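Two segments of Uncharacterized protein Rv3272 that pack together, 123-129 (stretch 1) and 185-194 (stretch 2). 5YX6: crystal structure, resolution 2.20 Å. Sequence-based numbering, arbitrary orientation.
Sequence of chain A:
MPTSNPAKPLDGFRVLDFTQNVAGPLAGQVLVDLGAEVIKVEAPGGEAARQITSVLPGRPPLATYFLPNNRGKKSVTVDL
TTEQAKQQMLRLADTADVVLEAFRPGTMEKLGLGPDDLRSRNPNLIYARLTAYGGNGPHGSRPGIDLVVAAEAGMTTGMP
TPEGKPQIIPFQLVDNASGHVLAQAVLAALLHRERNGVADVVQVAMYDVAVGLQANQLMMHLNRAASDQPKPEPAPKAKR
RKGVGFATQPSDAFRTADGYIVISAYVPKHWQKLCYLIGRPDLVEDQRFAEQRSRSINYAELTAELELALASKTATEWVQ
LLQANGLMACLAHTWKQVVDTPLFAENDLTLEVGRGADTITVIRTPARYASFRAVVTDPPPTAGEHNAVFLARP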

# COMPACT_ATOMS: atom_id res chain seq x y z
N PRO A 123 1.81 24.79 20.42
CA PRO A 123 0.91 23.77 20.98
C PRO A 123 -0.06 23.13 19.98
O PRO A 123 -0.69 22.12 20.30
CB PRO A 123 0.11 24.54 22.05
CG PRO A 123 0.84 25.83 22.25
CD PRO A 123 1.53 26.13 20.96
N ASN A 124 -0.18 23.70 18.78
CA ASN A 124 -1.08 23.16 17.77
C ASN A 124 -0.34 22.34 16.71
O ASN A 124 -0.94 21.86 15.75
CB ASN A 124 -1.87 24.28 17.09
CG ASN A 124 -2.95 24.87 17.99
OD1 ASN A 124 -3.49 24.18 18.86
ND2 ASN A 124 -3.29 26.13 17.76
N LEU A 125 0.96 22.18 16.89
CA LEU A 125 1.79 21.51 15.90
C LEU A 125 1.68 19.99 15.94
O LEU A 125 1.89 19.35 16.97
CB LEU A 125 3.25 21.92 16.06
CG LEU A 125 4.17 21.34 14.99
CD1 LEU A 125 3.78 21.89 13.63
CD2 LEU A 125 5.61 21.68 15.30
N ILE A 126 1.35 19.41 14.79
CA ILE A 126 1.35 17.98 14.61
C ILE A 126 2.73 17.56 14.08
O ILE A 126 3.27 18.19 13.17
CB ILE A 126 0.22 17.55 13.66
CG1 ILE A 126 -1.11 17.74 14.38
CG2 ILE A 126 0.39 16.11 13.20
CD1 ILE A 126 -2.27 17.97 13.48
N TYR A 127 3.31 16.54 14.70
CA TYR A 127 4.66 16.10 14.37
C TYR A 127 4.63 14.66 13.85
O TYR A 127 4.21 13.77 14.56
CB TYR A 127 5.55 16.20 15.61
CG TYR A 127 7.03 16.30 15.34
CD1 TYR A 127 7.76 15.18 14.96
CD2 TYR A 127 7.70 17.50 15.49
CE1 TYR A 127 9.13 15.27 14.72
CE2 TYR A 127 9.05 17.60 15.26
CZ TYR A 127 9.76 16.49 14.87
OH TYR A 127 11.12 16.60 14.65
N ALA A 128 5.06 14.45 12.61
CA ALA A 128 4.97 13.13 12.00
C ALA A 128 6.33 12.56 11.59
O ALA A 128 7.08 13.20 10.87
CB ALA A 128 4.03 13.18 10.79
N ARG A 129 6.63 11.34 12.05
CA ARG A 129 7.92 10.69 11.78
C ARG A 129 7.79 9.41 10.95
O ARG A 129 7.04 8.49 11.31
CB ARG A 129 8.64 10.38 13.09
CG ARG A 129 8.44 11.47 14.13
CD ARG A 129 9.35 11.32 15.33
NE ARG A 129 10.74 11.64 15.01
CZ ARG A 129 11.67 11.85 15.93
NH1 ARG A 129 12.91 12.14 15.56
NH2 ARG A 129 11.36 11.78 17.21
N ALA A 185 -2.22 8.97 8.47
CA ALA A 185 -1.96 9.29 9.86
C ALA A 185 -1.93 10.80 10.12
O ALA A 185 -2.38 11.26 11.16
CB ALA A 185 -0.67 8.66 10.29
N VAL A 186 -1.41 11.57 9.17
CA VAL A 186 -1.46 13.01 9.28
C VAL A 186 -2.92 13.49 9.27
O VAL A 186 -3.31 14.34 10.07
CB VAL A 186 -0.68 13.70 8.15
CG1 VAL A 186 -1.04 15.16 8.07
CG2 VAL A 186 0.84 13.53 8.36
N LEU A 187 -3.72 12.93 8.37
CA LEU A 187 -5.12 13.30 8.26
C LEU A 187 -5.88 13.02 9.56
O LEU A 187 -6.66 13.85 10.04
CB LEU A 187 -5.77 12.56 7.10
CG LEU A 187 -5.93 13.22 5.73
CD1 LEU A 187 -5.19 14.53 5.61
CD2 LEU A 187 -5.52 12.25 4.61
N ALA A 188 -5.62 11.85 10.14
CA ALA A 188 -6.23 11.49 11.42
C ALA A 188 -5.84 12.51 12.49
O ALA A 188 -6.69 12.98 13.25
CB ALA A 188 -5.82 10.09 11.84
N ALA A 189 -4.56 12.87 12.52
CA ALA A 189 -4.07 13.84 13.48
C ALA A 189 -4.72 15.22 13.31
O ALA A 189 -5.08 15.86 14.29
CB ALA A 189 -2.56 13.96 13.38
N LEU A 190 -4.87 15.66 12.07
CA LEU A 190 -5.52 16.93 11.78
C LEU A 190 -6.98 16.94 12.26
O LEU A 190 -7.49 17.96 12.71
CB LEU A 190 -5.47 17.22 10.28
CG LEU A 190 -4.09 17.64 9.75
CD1 LEU A 190 -4.11 17.67 8.23
CD2 LEU A 190 -3.65 18.99 10.33
N LEU A 191 -7.63 15.79 12.14
CA LEU A 191 -9.01 15.64 12.58
C LEU A 191 -9.08 15.62 14.09
O LEU A 191 -9.96 16.24 14.69
CB LEU A 191 -9.60 14.36 12.01
CG LEU A 191 -11.10 14.13 11.83
CD1 LEU A 191 -11.85 15.36 11.30
CD2 LEU A 191 -11.25 12.95 10.88
N HIS A 192 -8.11 14.94 14.70
CA HIS A 192 -8.02 14.85 16.16
C HIS A 192 -7.92 16.25 16.72
O HIS A 192 -8.61 16.61 17.67
CB HIS A 192 -6.80 14.01 16.56
CG HIS A 192 -6.84 13.48 17.96
ND1 HIS A 192 -8.01 13.20 18.64
CD2 HIS A 192 -5.84 13.17 18.82
CE1 HIS A 192 -7.73 12.75 19.84
NE2 HIS A 192 -6.41 12.71 19.98
N ARG A 193 -7.06 17.06 16.11
CA ARG A 193 -6.86 18.43 16.55
C ARG A 193 -8.14 19.24 16.34
O ARG A 193 -8.59 19.95 17.23
CB ARG A 193 -5.69 19.07 15.80
CG ARG A 193 -5.21 20.36 16.42
CD ARG A 193 -4.11 20.99 15.61
NE ARG A 193 -4.58 21.37 14.29
CZ ARG A 193 -3.90 22.16 13.45
NH1 ARG A 193 -2.71 22.62 13.80
NH2 ARG A 193 -4.42 22.46 12.27
N GLU A 194 -8.75 19.08 15.17
CA GLU A 194 -9.93 19.85 14.81
C GLU A 194 -11.08 19.62 15.79
O GLU A 194 -11.72 20.57 16.23
CB GLU A 194 -10.37 19.48 13.40
CG GLU A 194 -11.30 20.49 12.70
CD GLU A 194 -10.65 21.83 12.37
OE1 GLU A 194 -9.40 21.90 12.23
OE2 GLU A 194 -11.43 22.81 12.22

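The one polar link in this otherwise apolar contact joins a long side chain to a main-chain carbonyl: Arg 193 on the helix reaches across to the loop that leads into the strand, and its NH1 donates a hydrogen bond to O of Asn 124, 2.7 Å away, with an N-H...O angle of 152°. The acceptor lies at the edge of the guanidinium, near its plane, where the N-H bonds point. Since the carbonyl belongs to the backbone, the bond makes no use of the asparagine amide. The CA-to-CB bond of Asn 124 points sideways to the helix, and the closest approach of its side chain is from CB to NH1 of Arg 193, at 3.8 Å.

Arginine suits this position because it can serve two kinds of neighbour. Its CA-to-CB bond points toward the strand, chi1 and chi2 are both t, and the extended start of the chain carries the charged group outward before chi3 turns to p. Along the way CD passes 4.1 Å from CD1 of Ile 126, and the same methyl lies over one face of the guanidinium. An apolar group is well tolerated there, because the face of the planar group offers no N-H donors.

Ile 126 is the centre of the apolar packing and gives up 97 Å² to the helix, the largest share of any residue in the contact. It points toward the helix, and its branched side chain touches several residues there. CG2 meets CB of Ala 189 at 3.7 Å, while CD1 lies 3.6 Å from CD2 of Leu 190 and equally far from O of Ala 189. That carbonyl is already engaged within the helix, accepting a hydrogen bond from N of Arg 193 at 2.9 Å. Ala 189 points toward the strand, and its small side chain suits a point where the CA atoms of Ile 126 and Ala 189 are 6.9 Å apart. The CA-to-CB bond of Leu 190 is sideways, so a longer side chain is useful: its far methyl CD2 makes the contact.

Farther along the strand, Ala 128 points toward the helix with just its CB, 4.0 Å from CG2 of Val 186; the small residue suits a CA-CA distance of 7.0 Å between the two. Val 186, though its CA-to-CB bond is sideways, still meets it through that branch. Strand and helix run nearly antiparallel, at 162°, so successive inward strand residues meet progressively earlier helix residues. The contact buries 299 Å², both sides summed.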